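Local coordinates for protein phosphotransferase system, HPr-related proteins (Thermoanaerobacter tengcongensis, PDB 3LE1) that probably relays phosphoryl groups as a general, non-sugar-specific component of the phosphoenolpyruvate-dependent sugar phosphotransferase system, at residues Lys2-Glu7 with Glu72-Leu77; Arg17-Phe22 with Met48-Leu53; Ser31-Glu36 with Asn43-Met48. All coordinates share one frame; numbering follows the deposited sequence.

Interaction 1: residues Lys2-Glu7 with Glu72-Leu77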
loop_
_atom_site.group_PDB
_atom_site.type_symbol
_atom_site.label_atom_id
_atom_site.label_comp_id
_atom_site.label_asym_id
_atom_site.label_seq_id
_atom_site.Cartn_x
_atom_site.Cartn_y
_atom_site.Cartn_z
ATOM N N LYS A 2 -6.958 -10.661 4.530
ATOM C CA LYS A 2 -6.196 -10.005 5.578
ATOM C C LYS A 2 -6.260 -8.486 5.372
ATOM O O LYS A 2 -6.078 -7.994 4.255
ATOM C CB LYS A 2 -4.748 -10.493 5.589
ATOM C CG LYS A 2 -3.820 -9.651 6.459
ATOM C CD LYS A 2 -3.935 -10.017 7.926
ATOM C CE LYS A 2 -3.065 -9.080 8.760
ATOM N NZ LYS A 2 -2.957 -9.563 10.178
ATOM N N GLU A 3 -6.565 -7.766 6.448
ATOM C CA GLU A 3 -6.665 -6.304 6.425
ATOM C C GLU A 3 -5.938 -5.638 7.592
ATOM O O GLU A 3 -5.884 -6.185 8.695
ATOM C CB GLU A 3 -8.134 -5.874 6.419
ATOM C CG GLU A 3 -8.961 -6.581 5.359
ATOM C CD GLU A 3 -10.423 -6.224 5.412
ATOM O OE1 GLU A 3 -11.241 -7.062 4.976
ATOM O OE2 GLU A 3 -10.761 -5.116 5.883
ATOM N N VAL A 4 -5.375 -4.454 7.346
ATOM C CA VAL A 4 -4.720 -3.656 8.382
ATOM C C VAL A 4 -4.933 -2.168 8.111
ATOM O O VAL A 4 -4.999 -1.746 6.968
ATOM C CB VAL A 4 -3.202 -3.907 8.437
ATOM C CG1 VAL A 4 -2.906 -5.371 8.685
ATOM C CG2 VAL A 4 -2.544 -3.447 7.146
ATOM N N THR A 5 -5.073 -1.384 9.167
ATOM C CA THR A 5 -5.158 0.063 9.029
ATOM C C THR A 5 -3.825 0.654 9.472
ATOM O O THR A 5 -3.277 0.281 10.514
ATOM C CB THR A 5 -6.330 0.635 9.838
ATOM O OG1 THR A 5 -7.531 -0.045 9.455
ATOM C CG2 THR A 5 -6.497 2.108 9.568
ATOM N N ILE A 6 -3.287 1.558 8.664
ATOM C CA ILE A 6 -1.952 2.080 8.911
ATOM C C ILE A 6 -1.820 3.533 8.462
ATOM O O ILE A 6 -2.443 3.951 7.490
ATOM C CB ILE A 6 -0.890 1.203 8.210
ATOM C CG1 ILE A 6 0.522 1.588 8.659
ATOM C CG2 ILE A 6 -1.017 1.314 6.707
ATOM C CD1 ILE A 6 1.564 0.534 8.342
ATOM N N GLU A 7 -0.998 4.289 9.181
ATOM C CA GLU A 7 -0.727 5.688 8.860
ATOM C C GLU A 7 0.510 5.806 7.969
ATOM O O GLU A 7 1.528 5.146 8.204
ATOM C CB GLU A 7 -0.540 6.511 10.144
ATOM N N GLU A 72 1.395 -12.343 4.323
ATOM C CA GLU A 72 2.763 -11.853 4.193
ATOM C C GLU A 72 2.893 -10.718 3.171
ATOM O O GLU A 72 3.792 -9.878 3.284
ATOM C CB GLU A 72 3.713 -13.007 3.892
ATOM C CG GLU A 72 3.943 -13.827 5.159
ATOM C CD GLU A 72 4.353 -15.261 4.887
ATOM O OE1 GLU A 72 3.557 -16.020 4.275
ATOM O OE2 GLU A 72 5.467 -15.622 5.328
ATOM N N ALA A 73 1.969 -10.673 2.219
ATOM C CA ALA A 73 1.860 -9.542 1.315
ATOM C C ALA A 73 1.540 -8.287 2.131
ATOM O O ALA A 73 2.208 -7.242 1.991
ATOM C CB ALA A 73 0.783 -9.793 0.273
ATOM N N ILE A 74 0.544 -8.380 3.015
ATOM C CA ILE A 74 0.197 -7.228 3.835
ATOM C C ILE A 74 1.372 -6.869 4.749
ATOM O O ILE A 74 1.732 -5.705 4.872
ATOM C CB ILE A 74 -1.105 -7.476 4.634
ATOM C CG1 ILE A 74 -2.306 -7.538 3.668
ATOM C CG2 ILE A 74 -1.304 -6.397 5.687
ATOM C CD1 ILE A 74 -2.514 -6.230 2.894
ATOM N N LYS A 75 1.995 -7.872 5.360
ATOM C CA LYS A 75 3.116 -7.610 6.254
ATOM C C LYS A 75 4.249 -6.880 5.530
ATOM O O LYS A 75 4.864 -5.952 6.073
ATOM C CB LYS A 75 3.646 -8.901 6.860
ATOM C CG LYS A 75 4.890 -8.676 7.683
ATOM C CD LYS A 75 5.119 -9.784 8.664
ATOM N N ALA A 76 4.512 -7.288 4.293
ATOM C CA ALA A 76 5.586 -6.675 3.514
ATOM C C ALA A 76 5.314 -5.187 3.275
ATOM O O ALA A 76 6.224 -4.342 3.305
ATOM C CB ALA A 76 5.753 -7.399 2.194
ATOM N N LEU A 77 4.051 -4.865 3.040
ATOM C CA LEU A 77 3.658 -3.477 2.814
ATOM C C LEU A 77 3.688 -2.667 4.112
ATOM O O LEU A 77 4.130 -1.505 4.134
ATOM C CB LEU A 77 2.268 -3.440 2.177
ATOM C CG LEU A 77 2.282 -3.971 0.742
ATOM C CD1 LEU A 77 0.868 -4.226 0.227
ATOM C CD2 LEU A 77 3.057 -3.057 -0.217
#
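K2 and I74 mark the nearest approach of the two backbones, with their CA atoms 7.2 Å apart. Segment 2-7 is an extended strand and segment 72-77 is a piece of helix. No hydrogen bond joins them, so the contact rests on side chains. K2, V4 and I6 all set out toward the helix, but K2 and V4 do the touching. Both meet I74.

The two branches of I74 divide the work. Its CG2 methyl meets both methyls of V4, with CG2 of I74 3.5 Å from CG2 of V4. Its other branch turns to the lysine, where CG1 of I74 lies 3.8 Å from CG of K2. Only the first part of the lysine chain is used. A bend at chi2 (81°) then carries its amino end away from the isoleucine. The contact is therefore apolar even though one partner is charged.

Strand 2-7 is an edge strand of the antiparallel sheet and pairs with strand 60-66. I74 also rests on L63 and A65 of that inner strand. V4 and I6 both reach V78, and I6 also I81, further along helix 70-82. L77 and A76 touch helix 16-26. This is helix-on-sheet packing of the HPr fold.

Interaction 2: residues Arg17-Phe22 with Met48-Leu53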
loop_
_atom_site.group_PDB
_atom_site.type_symbol
_atom_site.label_atom_id
_atom_site.label_comp_id
_atom_site.label_asym_id
_atom_site.label_seq_id
_atom_site.Cartn_x
_atom_site.Cartn_y
_atom_site.Cartn_z
ATOM N N ARG A 17 8.963 7.922 -5.817
ATOM C CA ARG A 17 9.702 6.720 -5.431
ATOM C C ARG A 17 8.912 5.747 -4.548
ATOM O O ARG A 17 8.741 4.581 -4.918
ATOM C CB ARG A 17 11.049 7.057 -4.778
ATOM C CG ARG A 17 11.796 5.801 -4.360
ATOM C CD ARG A 17 13.289 6.020 -4.210
ATOM N NE ARG A 17 14.015 4.760 -4.373
ATOM C CZ ARG A 17 14.232 3.888 -3.393
ATOM N NH1 ARG A 17 13.769 4.132 -2.177
ATOM N NH2 ARG A 17 14.907 2.768 -3.631
ATOM N N PRO A 18 8.453 6.206 -3.371
ATOM C CA PRO A 18 7.640 5.339 -2.512
ATOM C C PRO A 18 6.478 4.672 -3.256
ATOM O O PRO A 18 6.277 3.470 -3.092
ATOM C CB PRO A 18 7.136 6.299 -1.437
ATOM C CG PRO A 18 8.231 7.325 -1.322
ATOM C CD PRO A 18 8.772 7.489 -2.715
ATOM N N ALA A 19 5.736 5.420 -4.069
ATOM C CA ALA A 19 4.635 4.825 -4.820
ATOM C C ALA A 19 5.138 3.693 -5.722
ATOM O O ALA A 19 4.521 2.632 -5.815
ATOM C CB ALA A 19 3.910 5.880 -5.645
ATOM N N ALA A 20 6.270 3.920 -6.381
ATOM C CA ALA A 20 6.827 2.934 -7.299
ATOM C C ALA A 20 7.230 1.682 -6.538
ATOM O O ALA A 20 6.986 0.560 -6.992
ATOM C CB ALA A 20 8.035 3.511 -8.036
ATOM N N LEU A 21 7.850 1.896 -5.380
ATOM C CA LEU A 21 8.297 0.814 -4.508
ATOM C C LEU A 21 7.113 0.088 -3.893
ATOM O O LEU A 21 7.142 -1.131 -3.717
ATOM C CB LEU A 21 9.174 1.365 -3.392
ATOM C CG LEU A 21 10.604 1.746 -3.777
ATOM C CD1 LEU A 21 11.108 2.862 -2.888
ATOM C CD2 LEU A 21 11.517 0.540 -3.712
ATOM N N PHE A 22 6.084 0.851 -3.544
ATOM C CA PHE A 22 4.863 0.284 -2.999
ATOM C C PHE A 22 4.286 -0.727 -3.977
ATOM O O PHE A 22 4.020 -1.863 -3.600
ATOM C CB PHE A 22 3.849 1.386 -2.697
ATOM C CG PHE A 22 2.604 0.896 -2.005
ATOM C CD1 PHE A 22 2.530 0.859 -0.620
ATOM C CD2 PHE A 22 1.502 0.483 -2.739
ATOM C CE1 PHE A 22 1.382 0.417 0.012
ATOM C CE2 PHE A 22 0.351 0.043 -2.105
ATOM C CZ PHE A 22 0.296 0.014 -0.730
ATOM N N MET A 48 -1.549 3.828 -11.622
ATOM C CA MET A 48 -2.599 4.806 -11.902
ATOM C C MET A 48 -3.587 4.870 -10.736
ATOM O O MET A 48 -4.017 5.952 -10.330
ATOM C CB MET A 48 -3.325 4.473 -13.210
ATOM C CG MET A 48 -4.446 5.455 -13.568
ATOM S SD MET A 48 -5.345 5.001 -15.069
ATOM C CE MET A 48 -6.409 6.424 -15.236
ATOM N N GLY A 49 -3.928 3.700 -10.194
ATOM C CA GLY A 49 -4.829 3.616 -9.057
ATOM C C GLY A 49 -4.256 4.291 -7.821
ATOM O O GLY A 49 -4.916 5.099 -7.182
ATOM N N ILE A 50 -3.020 3.945 -7.480
ATOM C CA ILE A 50 -2.325 4.608 -6.383
ATOM C C ILE A 50 -2.374 6.130 -6.552
ATOM O O ILE A 50 -2.751 6.853 -5.628
ATOM C CB ILE A 50 -0.866 4.102 -6.256
ATOM C CG1 ILE A 50 -0.861 2.598 -5.956
ATOM C CG2 ILE A 50 -0.112 4.863 -5.170
ATOM C CD1 ILE A 50 -1.522 2.240 -4.633
ATOM N N MET A 51 -2.026 6.609 -7.744
ATOM C CA MET A 51 -2.058 8.040 -8.029
ATOM C C MET A 51 -3.440 8.623 -7.788
ATOM O O MET A 51 -3.582 9.664 -7.136
ATOM C CB MET A 51 -1.660 8.305 -9.475
ATOM C CG MET A 51 -0.253 7.873 -9.822
ATOM S SD MET A 51 0.985 8.976 -9.136
ATOM C CE MET A 51 1.002 8.503 -7.404
ATOM N N SER A 52 -4.452 7.946 -8.327
ATOM C CA SER A 52 -5.840 8.379 -8.189
ATOM C C SER A 52 -6.210 8.544 -6.725
ATOM O O SER A 52 -6.960 9.446 -6.353
ATOM C CB SER A 52 -6.784 7.354 -8.818
ATOM O OG SER A 52 -7.179 6.374 -7.868
ATOM N N LEU A 53 -5.679 7.661 -5.893
ATOM C CA LEU A 53 -6.041 7.633 -4.486
ATOM C C LEU A 53 -5.584 8.895 -3.730
ATOM O O LEU A 53 -6.241 9.319 -2.783
ATOM C CB LEU A 53 -5.486 6.359 -3.854
ATOM C CG LEU A 53 -6.356 5.610 -2.844
ATOM C CD1 LEU A 53 -5.770 5.664 -1.466
ATOM C CD2 LEU A 53 -7.800 6.105 -2.830
#
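I50 sends its two branches to different residues of helix 16-26. Its CG2 methyl faces A19, with CG2 of I50 4.2 Å from CB of A19. Its CD1 methyl reaches the ring of F22, where CD1 of I50 is 3.8 Å from CE2 of F22. CD2 of F22 is 4.0 Å from CD1 of I50, so the methyl approaches the CD2-CE2 bond obliquely. Chi1 of I50 (-61°) puts CG2 anti to the backbone N and CG1 beside it, and the turn at chi2 then sets CD1 toward the ring.

F22 is set up for this meeting by its first torsion. CG is anti to the backbone N (chi1 -174°), and the ring projects from the helix toward I50. M51 arrives differently. It does not set out toward helix 16-26, but its folded chain brings CE of M51 to 4.3 Å from CB of A19. A19 thus has I50 and M51 as neighbours.

The axes of the two helical segments stay 10.5 Å apart and run at 134° to each other, nearer antiparallel than parallel. Within the short helix, OG of S52 bonds back to O of G49 at 2.7 Å, in the carbonyl plane. That oxygen also accepts from N of L53. At the start of helix 47-53, S46 is the N-cap and its OG bonds to G49 N.

F22 also touches V35, A44, L77 and I81, so its ring joins this pair of helices to the main core. In HPr proteins these two helices contribute to the surface that docks partner proteins. Across the interface itself there is no hydrogen bond and no charge pair. Its chemistry is methyl against methyl and methyl against ring, which suggests that here shape and burial, rather than polar bonds, hold the two helices together.

Interaction 3: residues Ser31-Glu36 with Asn43-Met48; sequences SQIWVE and NAKSIM
I33 and A44 form the tight part of this contact. The N-H of A44 points straight at O of I33 (2.8 Å, 179°), although the donor stands above the carbonyl plane. CB of A44 packs 3.8 Å from CG2 of I33 and 3.9 Å from CG2 of V35. W34 and N43 form an antiparallel non-hydrogen-bonded pair, and their side chains diverge.

The looser side is wet and polar. A water takes the N-H of I33 at 2.8 Å and donates to OD1 of N43. OD1 of N43 also accepts from N of K45 at 2.8 Å, an Asx turn that starts the type I turn N43-S46. S46 then caps helix 47-53.

K45 stretches out beyond CG, crosses I33 at about a right angle and bonds through its NZ to O of S31 at 2.8 Å. NZ has a second backbone partner, F29 O. Replacing K45 with alanine removes NZ, so the O atoms of S31 and F29 would probably lose the donor that links them, and I33 CD1 one of its neighbours.

Strand 32-37 is one of the two inner strands of the sheet. Its backbone bonds to strand 60-66, while V35 bonds to V42 in edge strand 40-43. I33 packs on A73 and L77 of helix 70-82 and on A26 of helix 16-26.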
loop_
_atom_site.group_PDB
_atom_site.type_symbol
_atom_site.label_atom_id
_atom_site.label_comp_id
_atom_site.label_asym_id
_atom_site.label_seq_id
_atom_site.Cartn_x
_atom_site.Cartn_y
_atom_site.Cartn_z
ATOM N N SER A 31 -1.411 -12.703 -4.294
ATOM C CA SER A 31 -2.692 -12.191 -3.832
ATOM C C SER A 31 -3.155 -10.967 -4.614
ATOM O O SER A 31 -2.344 -10.167 -5.086
ATOM C CB SER A 31 -2.591 -11.793 -2.363
ATOM O OG SER A 31 -2.532 -12.934 -1.534
ATOM N N GLN A 32 -4.469 -10.804 -4.696
ATOM C CA GLN A 32 -5.044 -9.522 -5.038
ATOM C C GLN A 32 -4.874 -8.619 -3.827
ATOM O O GLN A 32 -5.129 -9.037 -2.698
ATOM C CB GLN A 32 -6.519 -9.686 -5.371
ATOM C CG GLN A 32 -6.753 -10.209 -6.761
ATOM C CD GLN A 32 -8.202 -10.111 -7.138
ATOM O OE1 GLN A 32 -8.586 -9.275 -7.956
ATOM N NE2 GLN A 32 -9.026 -10.942 -6.521
ATOM N N ILE A 33 -4.413 -7.396 -4.058
ATOM C CA ILE A 33 -4.156 -6.455 -2.969
ATOM C C ILE A 33 -4.799 -5.101 -3.254
ATOM O O ILE A 33 -4.741 -4.601 -4.379
ATOM C CB ILE A 33 -2.647 -6.233 -2.718
ATOM C CG1 ILE A 33 -1.892 -7.560 -2.647
ATOM C CG2 ILE A 33 -2.443 -5.447 -1.426
ATOM C CD1 ILE A 33 -0.390 -7.372 -2.704
ATOM N N TRP A 34 -5.396 -4.515 -2.222
ATOM C CA TRP A 34 -6.106 -3.251 -2.353
ATOM C C TRP A 34 -5.607 -2.225 -1.345
ATOM O O TRP A 34 -5.112 -2.575 -0.267
ATOM C CB TRP A 34 -7.605 -3.457 -2.152
ATOM C CG TRP A 34 -8.271 -4.349 -3.154
ATOM C CD1 TRP A 34 -8.840 -3.967 -4.343
ATOM C CD2 TRP A 34 -8.475 -5.767 -3.050
ATOM N NE1 TRP A 34 -9.380 -5.063 -4.973
ATOM C CE2 TRP A 34 -9.166 -6.178 -4.205
ATOM C CE3 TRP A 34 -8.147 -6.728 -2.085
ATOM C CZ2 TRP A 34 -9.527 -7.508 -4.429
ATOM C CZ3 TRP A 34 -8.505 -8.052 -2.311
ATOM C CH2 TRP A 34 -9.182 -8.429 -3.478
ATOM N N VAL A 35 -5.745 -0.956 -1.717
ATOM C CA VAL A 35 -5.460 0.173 -0.865
ATOM C C VAL A 35 -6.693 1.074 -0.843
ATOM O O VAL A 35 -7.204 1.461 -1.886
ATOM C CB VAL A 35 -4.251 0.934 -1.402
ATOM C CG1 VAL A 35 -4.177 2.330 -0.826
ATOM C CG2 VAL A 35 -3.003 0.160 -1.093
ATOM N N GLU A 36 -7.186 1.381 0.349
ATOM C CA GLU A 36 -8.385 2.192 0.485
ATOM C C GLU A 36 -8.113 3.459 1.284
ATOM O O GLU A 36 -7.410 3.424 2.287
ATOM C CB GLU A 36 -9.498 1.393 1.167
ATOM C CG GLU A 36 -10.685 2.255 1.557
ATOM C CD GLU A 36 -11.871 1.449 2.047
ATOM O OE1 GLU A 36 -11.798 0.196 2.050
ATOM O OE2 GLU A 36 -12.886 2.074 2.423
ATOM N N ASN A 43 -6.551 -1.075 -6.746
ATOM C CA ASN A 43 -5.581 -2.158 -6.854
ATOM C C ASN A 43 -4.191 -1.641 -6.475
ATOM O O ASN A 43 -3.708 -0.659 -7.032
ATOM C CB ASN A 43 -5.605 -2.702 -8.284
ATOM C CG ASN A 43 -4.646 -3.852 -8.502
ATOM O OD1 ASN A 43 -3.812 -4.163 -7.653
ATOM N ND2 ASN A 43 -4.744 -4.480 -9.674
ATOM N N ALA A 44 -3.551 -2.288 -5.503
ATOM C CA ALA A 44 -2.252 -1.822 -5.014
ATOM C C ALA A 44 -1.119 -2.067 -6.009
ATOM O O ALA A 44 -0.025 -1.511 -5.865
ATOM C CB ALA A 44 -1.922 -2.482 -3.679
ATOM N N LYS A 45 -1.386 -2.909 -6.999
ATOM C CA LYS A 45 -0.428 -3.215 -8.060
ATOM C C LYS A 45 -0.587 -2.247 -9.238
ATOM O O LYS A 45 0.120 -2.369 -10.238
ATOM C CB LYS A 45 -0.605 -4.661 -8.539
ATOM C CG LYS A 45 -0.319 -5.718 -7.468
ATOM C CD LYS A 45 -0.728 -7.116 -7.908
ATOM C CE LYS A 45 -0.498 -8.124 -6.783
ATOM N NZ LYS A 45 -0.706 -9.523 -7.215
ATOM N N SER A 46 -1.512 -1.292 -9.116
ATOM C CA SER A 46 -1.767 -0.310 -10.178
ATOM C C SER A 46 -1.300 1.097 -9.809
ATOM O O SER A 46 -1.854 1.738 -8.907
ATOM C CB SER A 46 -3.252 -0.289 -10.566
ATOM O OG SER A 46 -3.582 0.878 -11.316
ATOM N N ILE A 47 -0.280 1.568 -10.523
ATOM C CA ILE A 47 0.283 2.891 -10.295
ATOM C C ILE A 47 -0.733 3.998 -10.584
ATOM O O ILE A 47 -0.783 4.991 -9.875
ATOM C CB ILE A 47 1.565 3.117 -11.133
ATOM C CG1 ILE A 47 2.345 4.325 -10.601
ATOM C CG2 ILE A 47 1.216 3.291 -12.604
ATOM C CD1 ILE A 47 2.621 4.266 -9.110
ATOM N N MET A 48 -1.549 3.828 -11.622
ATOM C CA MET A 48 -2.599 4.806 -11.902
ATOM C C MET A 48 -3.587 4.870 -10.736
ATOM O O MET A 48 -4.017 5.952 -10.330
ATOM C CB MET A 48 -3.325 4.473 -13.210
ATOM C CG MET A 48 -4.446 5.455 -13.568
ATOM S SD MET A 48 -5.345 5.001 -15.069
ATOM C CE MET A 48 -6.409 6.424 -15.236
HETATM O O HOH W 1 -3.659 -6.914 -6.759
#

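The three contacts tie the helices of a small HPr domain to one antiparallel sheet and to each other. Along the chain they are nested: interaction 3 lies inside the loop closed by interaction 2, and interaction 2 inside that of interaction 1. Interactions 1 and 2 fall on opposite sides of the chain's centre, their own centres about 16 Å apart. The centre of interaction 3 is about 12 Å from that of interaction 1 and about 9 Å from that of interaction 2. It shares the sheet with interaction 1, and M48 and helix 47-53 with interaction 2. Packing around F22 and L77 brings all three into one continuous apolar core.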